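Local coordinates for glucose-resistance amylase regulator (Weissella paramesenteroides ATCC 33313, PDB 4RK6) that probably acts as a sugar-responsive LacI-family transcription regulator that binds DNA, and binds glucose, at the interface of chains A and B. Residues are numbered along the deposited sequence; one frame, centred on the assembly and turned at random. Chains: chain A/B, Glucose-resistance amylase regulator.

Contact 1: the interface of chains A and B. Residues chain A 46-47; chain B 26, 29, 45.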
loop_
_atom_site.group_PDB
_atom_site.type_symbol
_atom_site.label_atom_id
_atom_site.label_comp_id
_atom_site.label_asym_id
_atom_site.label_seq_id
_atom_site.Cartn_x
_atom_site.Cartn_y
_atom_site.Cartn_z
ATOM N N THR A 46 -9.150 -13.079 -2.062
ATOM C CA THR A 46 -10.202 -12.949 -1.081
ATOM C C THR A 46 -9.550 -12.399 0.189
ATOM O O THR A 46 -8.375 -12.643 0.451
ATOM C CB THR A 46 -10.904 -14.312 -0.804
ATOM O OG1 THR A 46 -9.959 -15.246 -0.263
ATOM C CG2 THR A 46 -11.524 -14.883 -2.067
ATOM N N TYR A 47 -10.316 -11.640 0.972
ATOM C CA TYR A 47 -9.850 -11.143 2.259
ATOM C C TYR A 47 -10.473 -11.928 3.403
ATOM O O TYR A 47 -11.557 -12.523 3.272
ATOM C CB TYR A 47 -10.127 -9.646 2.417
ATOM C CG TYR A 47 -9.283 -8.804 1.500
ATOM C CD1 TYR A 47 -7.963 -8.510 1.808
ATOM C CD2 TYR A 47 -9.799 -8.313 0.303
ATOM C CE1 TYR A 47 -7.180 -7.740 0.964
ATOM C CE2 TYR A 47 -9.021 -7.545 -0.551
ATOM C CZ TYR A 47 -7.712 -7.260 -0.214
ATOM O OH TYR A 47 -6.928 -6.499 -1.051
ATOM N N ASP B 26 -7.159 -0.228 -1.806
ATOM C CA ASP B 26 -7.425 -0.934 -0.549
ATOM C C ASP B 26 -8.471 -0.215 0.295
ATOM O O ASP B 26 -9.281 -0.854 0.958
ATOM C CB ASP B 26 -6.133 -1.089 0.286
ATOM C CG ASP B 26 -5.174 -2.132 -0.285
ATOM O OD1 ASP B 26 -5.546 -2.863 -1.230
ATOM O OD2 ASP B 26 -4.034 -2.221 0.223
ATOM N N ILE B 29 -11.836 -0.882 -1.287
ATOM C CA ILE B 29 -12.165 -2.273 -0.995
ATOM C C ILE B 29 -12.625 -2.492 0.448
ATOM O O ILE B 29 -13.503 -3.304 0.693
ATOM C CB ILE B 29 -10.991 -3.212 -1.337
ATOM C CG1 ILE B 29 -10.864 -3.340 -2.855
ATOM C CG2 ILE B 29 -11.191 -4.601 -0.734
ATOM C CD1 ILE B 29 -9.506 -3.830 -3.301
ATOM N N ILE B 45 -11.662 -10.359 -5.615
ATOM C CA ILE B 45 -10.802 -9.330 -6.134
ATOM C C ILE B 45 -9.953 -9.935 -7.243
ATOM O O ILE B 45 -9.402 -11.040 -7.104
ATOM C CB ILE B 45 -9.880 -8.716 -5.051
ATOM C CG1 ILE B 45 -10.697 -8.029 -3.947
ATOM C CG2 ILE B 45 -8.888 -7.760 -5.677
ATOM C CD1 ILE B 45 -11.141 -8.954 -2.836
#
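A:Tyr47 and B:Ile45 lie on the same strand, 42-48, of the two copies, both with extended backbones, while B:Ile29 projects from the regular helix 24-38 of chain B. The patch is a small apolar part of the two-fold interface, centred on the phenol ring of A:Tyr47, which is poorly ordered but loses 56 Å² of surface to chain B. Contact is made along one flank of the ring, through CD2 and CE2. There the terminal methyl of B:Ile45 comes nearest, with CD1 3.4 Å from A:Tyr47 CE2; it meets the CD2-CE2 edge from slightly to one side of the ring plane. A chi2 of 86° swings this methyl off the extended course of the isoleucine chain and towards the tyrosine. The branch methyl of B:Ile29 stands well off the opposite face, beyond the same edge, with CG2 3.7 Å from A:Tyr47 CE2. That methyl points opposite to the backbone N of its residue (CG1 chi1 -73°), which sends it from the helix towards the ring. Both isoleucines cross the tyrosine at about a right angle, yet the poor order of the phenol suggests that they do not fix it firmly. Farther along the ring, the phenol approaches B:Asp26, also poorly ordered, with the carboxylate plane turned 82° from the ring. The separation is long for a hydrogen bond: A:Tyr47 OH stands 3.9 Å from B:Asp26 OD1.

Contact 2: the interface of chains A and B. Residues chain A 12, 42-44; chain B 44, 46, 61, 65.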
loop_
_atom_site.group_PDB
_atom_site.type_symbol
_atom_site.label_atom_id
_atom_site.label_comp_id
_atom_site.label_asym_id
_atom_site.label_seq_id
_atom_site.Cartn_x
_atom_site.Cartn_y
_atom_site.Cartn_z
ATOM N N VAL A 12 -8.165 -22.435 -11.590
ATOM C CA VAL A 12 -8.119 -21.256 -10.740
ATOM C C VAL A 12 -7.414 -21.596 -9.427
ATOM O O VAL A 12 -7.547 -22.722 -8.965
ATOM C CB VAL A 12 -9.535 -20.743 -10.430
ATOM C CG1 VAL A 12 -9.486 -19.578 -9.452
ATOM C CG2 VAL A 12 -10.233 -20.339 -11.716
ATOM N N GLU A 42 -5.980 -18.726 -13.422
ATOM C CA GLU A 42 -6.458 -17.438 -12.982
ATOM C C GLU A 42 -6.373 -17.372 -11.466
ATOM O O GLU A 42 -6.392 -18.391 -10.796
ATOM C CB GLU A 42 -7.879 -17.178 -13.485
ATOM C CG GLU A 42 -7.892 -16.267 -14.708
ATOM C CD GLU A 42 -7.113 -14.983 -14.463
ATOM O OE1 GLU A 42 -6.330 -14.580 -15.355
ATOM O OE2 GLU A 42 -7.258 -14.404 -13.355
ATOM N N LEU A 43 -6.245 -16.154 -10.968
ATOM C CA LEU A 43 -6.000 -15.888 -9.559
ATOM C C LEU A 43 -7.215 -15.198 -8.922
ATOM O O LEU A 43 -7.639 -14.151 -9.373
ATOM C CB LEU A 43 -4.773 -15.008 -9.470
ATOM C CG LEU A 43 -4.246 -14.668 -8.093
ATOM C CD1 LEU A 43 -3.906 -15.959 -7.351
ATOM C CD2 LEU A 43 -3.030 -13.775 -8.255
ATOM N N LEU A 44 -7.795 -15.809 -7.899
ATOM C CA LEU A 44 -8.896 -15.193 -7.121
ATOM C C LEU A 44 -8.303 -14.692 -5.820
ATOM O O LEU A 44 -7.626 -15.454 -5.120
ATOM C CB LEU A 44 -9.974 -16.215 -6.797
ATOM C CG LEU A 44 -11.185 -16.349 -7.715
ATOM C CD1 LEU A 44 -10.796 -16.331 -9.188
ATOM C CD2 LEU A 44 -11.936 -17.623 -7.346
ATOM N N LEU B 44 -14.886 -10.898 -4.506
ATOM C CA LEU B 44 -13.760 -11.488 -5.228
ATOM C C LEU B 44 -12.973 -10.348 -5.816
ATOM O O LEU B 44 -13.551 -9.475 -6.459
ATOM C CB LEU B 44 -14.230 -12.365 -6.382
ATOM C CG LEU B 44 -14.861 -13.722 -6.100
ATOM C CD1 LEU B 44 -15.298 -14.332 -7.422
ATOM C CD2 LEU B 44 -13.892 -14.637 -5.367
ATOM N N THR B 46 -9.860 -9.200 -8.342
ATOM C CA THR B 46 -9.097 -9.643 -9.477
ATOM C C THR B 46 -8.279 -8.460 -9.994
ATOM O O THR B 46 -8.664 -7.293 -9.864
ATOM C CB THR B 46 -10.018 -10.274 -10.550
ATOM O OG1 THR B 46 -9.231 -11.049 -11.461
ATOM C CG2 THR B 46 -10.802 -9.211 -11.307
ATOM N N THR B 61 -13.279 -15.544 -15.876
ATOM C CA THR B 61 -13.277 -15.791 -14.408
ATOM C C THR B 61 -14.395 -14.989 -13.667
ATOM O O THR B 61 -14.940 -15.467 -12.696
ATOM C CB THR B 61 -11.866 -15.537 -13.803
ATOM O OG1 THR B 61 -11.039 -16.681 -14.054
ATOM C CG2 THR B 61 -11.905 -15.286 -12.297
ATOM N N ARG B 65 -17.545 -17.291 -12.174
ATOM C CA ARG B 65 -17.941 -17.268 -10.760
ATOM C C ARG B 65 -19.328 -16.607 -10.624
ATOM O O ARG B 65 -19.745 -16.232 -9.525
ATOM C CB ARG B 65 -16.883 -16.564 -9.881
ATOM C CG ARG B 65 -15.415 -16.878 -10.206
ATOM C CD ARG B 65 -15.062 -18.367 -10.328
ATOM N NE ARG B 65 -14.219 -18.666 -11.488
ATOM C CZ ARG B 65 -13.785 -19.880 -11.830
ATOM N NH1 ARG B 65 -14.085 -20.951 -11.099
ATOM N NH2 ARG B 65 -13.035 -20.024 -12.917
HETATM O O HOH W 1 -7.069 -12.266 -11.157
#
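Water 1 is gripped from both chains, by A:Leu43 and A:Glu42 on one side and B:Thr46 on the other. It bridges a part of the two-fold interface formed mainly by strand 42-48 of each chain and helix 52-64 of chain B. The water lies 2.5 Å from the hydroxyl oxygen OG1 of B:Thr46 and 2.7 Å from the backbone O of A:Leu43. The third partner is the carboxylate OE2 of A:Glu42, 3.1 Å from the water, on a poorly ordered side chain. The glutamate is folded back at chi2 (-53°), bringing OE2 over its own strand, where A:Leu43 N donates a hydrogen bond to it from above the carboxylate plane. Away from the water, B:Thr61 packs against two chain A residues. Its OG1 faces the aliphatic CB and CG of A:Glu42, while CG2 presses closely on A:Leu44 CD1 at 3.5 Å. The two copies of Leu44 also meet at an oblique angle, with B:Leu44 CD2 4.0 Å from A:Leu44 CG; the A copy is poorly ordered. At the outer margin B:Arg65, bent at chi2 and chi3, brings its guanidinium group alongside A:Val12. The valine methyl CG2 lies over a face of that flat group, 3.6 Å from B:Arg65 CZ and displaced towards NH2.

Contact 3: the interface of chains A and B. Residues chain A 49, 54, 57; chain B 33, 37, 42.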
loop_
_atom_site.group_PDB
_atom_site.type_symbol
_atom_site.label_atom_id
_atom_site.label_comp_id
_atom_site.label_asym_id
_atom_site.label_seq_id
_atom_site.Cartn_x
_atom_site.Cartn_y
_atom_site.Cartn_z
ATOM N N ASP A 49 -11.219 -11.665 7.623
ATOM C CA ASP A 49 -11.234 -10.904 8.885
ATOM C C ASP A 49 -11.166 -11.870 10.078
ATOM O O ASP A 49 -10.875 -13.055 9.893
ATOM C CB ASP A 49 -12.417 -9.908 8.953
ATOM C CG ASP A 49 -13.787 -10.570 8.945
ATOM O OD1 ASP A 49 -13.910 -11.802 9.135
ATOM O OD2 ASP A 49 -14.774 -9.826 8.753
ATOM N N HIS A 54 -17.659 -15.106 9.105
ATOM C CA HIS A 54 -17.270 -14.552 7.808
ATOM C C HIS A 54 -16.214 -15.448 7.177
ATOM O O HIS A 54 -16.206 -15.646 5.965
ATOM C CB HIS A 54 -16.714 -13.143 7.960
ATOM C CG HIS A 54 -17.694 -12.167 8.533
ATOM N ND1 HIS A 54 -17.306 -11.037 9.223
ATOM C CD2 HIS A 54 -19.049 -12.164 8.538
ATOM C CE1 HIS A 54 -18.379 -10.376 9.621
ATOM N NE2 HIS A 54 -19.450 -11.039 9.219
ATOM N N GLN A 57 -17.799 -18.262 5.278
ATOM C CA GLN A 57 -18.323 -17.806 3.974
ATOM C C GLN A 57 -17.218 -17.745 2.925
ATOM O O GLN A 57 -17.410 -18.200 1.795
ATOM C CB GLN A 57 -19.013 -16.430 4.084
ATOM C CG GLN A 57 -20.217 -16.379 5.019
ATOM C CD GLN A 57 -21.253 -17.453 4.718
ATOM O OE1 GLN A 57 -21.672 -17.618 3.574
ATOM N NE2 GLN A 57 -21.669 -18.188 5.747
ATOM N N TYR B 33 -16.134 -4.100 1.134
ATOM C CA TYR B 33 -16.140 -5.257 2.008
ATOM C C TYR B 33 -17.124 -5.108 3.184
ATOM O O TYR B 33 -17.896 -6.038 3.500
ATOM C CB TYR B 33 -14.721 -5.501 2.524
ATOM C CG TYR B 33 -14.595 -6.787 3.280
ATOM C CD1 TYR B 33 -14.536 -8.009 2.602
ATOM C CD2 TYR B 33 -14.543 -6.797 4.671
ATOM C CE1 TYR B 33 -14.427 -9.205 3.304
ATOM C CE2 TYR B 33 -14.432 -7.985 5.377
ATOM C CZ TYR B 33 -14.377 -9.184 4.695
ATOM O OH TYR B 33 -14.264 -10.351 5.414
ATOM N N ILE B 37 -20.244 -7.805 3.325
ATOM C CA ILE B 37 -20.330 -8.728 4.451
ATOM C C ILE B 37 -21.691 -8.612 5.145
ATOM O O ILE B 37 -22.335 -9.630 5.411
ATOM C CB ILE B 37 -19.125 -8.556 5.428
ATOM C CG1 ILE B 37 -18.670 -9.921 5.959
ATOM C CG2 ILE B 37 -19.426 -7.579 6.563
ATOM C CD1 ILE B 37 -17.870 -10.731 4.958
ATOM N N GLU B 42 -20.230 -12.149 -0.843
ATOM C CA GLU B 42 -18.787 -12.252 -0.734
ATOM C C GLU B 42 -18.126 -11.462 -1.849
ATOM O O GLU B 42 -18.733 -11.223 -2.875
ATOM C CB GLU B 42 -18.346 -13.716 -0.752
ATOM C CG GLU B 42 -18.093 -14.263 0.648
ATOM C CD GLU B 42 -17.066 -13.439 1.414
ATOM O OE1 GLU B 42 -17.318 -13.126 2.598
ATOM O OE2 GLU B 42 -16.018 -13.082 0.823
#
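B:Ile37 lays its CG1 methylene over the middle of the A:His54 imidazole, 3.4 Å from the ring centroid, in a CH-pi contact. The two side chains cross at about a right angle. CD1 of the isoleucine continues towards the root of the histidine, 3.9 Å from A:His54 CG, so the aliphatic branch follows the ring inward. Beside this packing, the phenol of B:Tyr33 reaches A:Asp49: its OH gives a weak hydrogen bond to carboxylate oxygen OD2, at 3.4 Å. The carboxylate is nearly perpendicular to the tyrosine ring, and OD2 sits in the ring plane at its edge. On the opposite flank the contact is loose, with B:Glu42 OE1 4.0 Å from the aliphatic CB of A:Gln57. Within chain A, A:Asp49, itself in the contact, also helps to orient the histidine. A:His54 ND1 donates a hydrogen bond of 2.8 Å to A:Asp49 OD2, using the syn lone pair of OD2, with 147° at the hydrogen and a tilt of 21° from the imidazole plane. One carboxylate oxygen therefore holds the ring that B:Ile37 covers and also receives the weaker bond from the tyrosine, and its negative charge may favour a protonated imidazole. A:Asp49 CG sits between its backbone N and carbonyl carbon (chi1 64°), directing the carboxylate to the histidine. In the fold, A:Asp49 follows strand 42-48 and A:His54 lies in the first turn of helix 52-64, facing the later turns of helix 24-38 of chain B.

The three contacts are neighbouring patches of one interface, with contact 1 roughly between the other two: its C-alpha centre lies about 12 Å from that of contact 2 and about 10 Å from that of contact 3, with contacts 2 and 3 about 16 Å apart. Strand 42-48 contributes to all of them, contacts 1 and 3 share helix 24-38 of chain B, and contacts 2 and 3 both use helix 52-64, from opposite chains. Two-fold symmetry repeats each contact with the chains exchanged. The same few elements thus join the N-terminal lobes, consistent with the dimer through which LacI-family regulators commonly bind operator DNA.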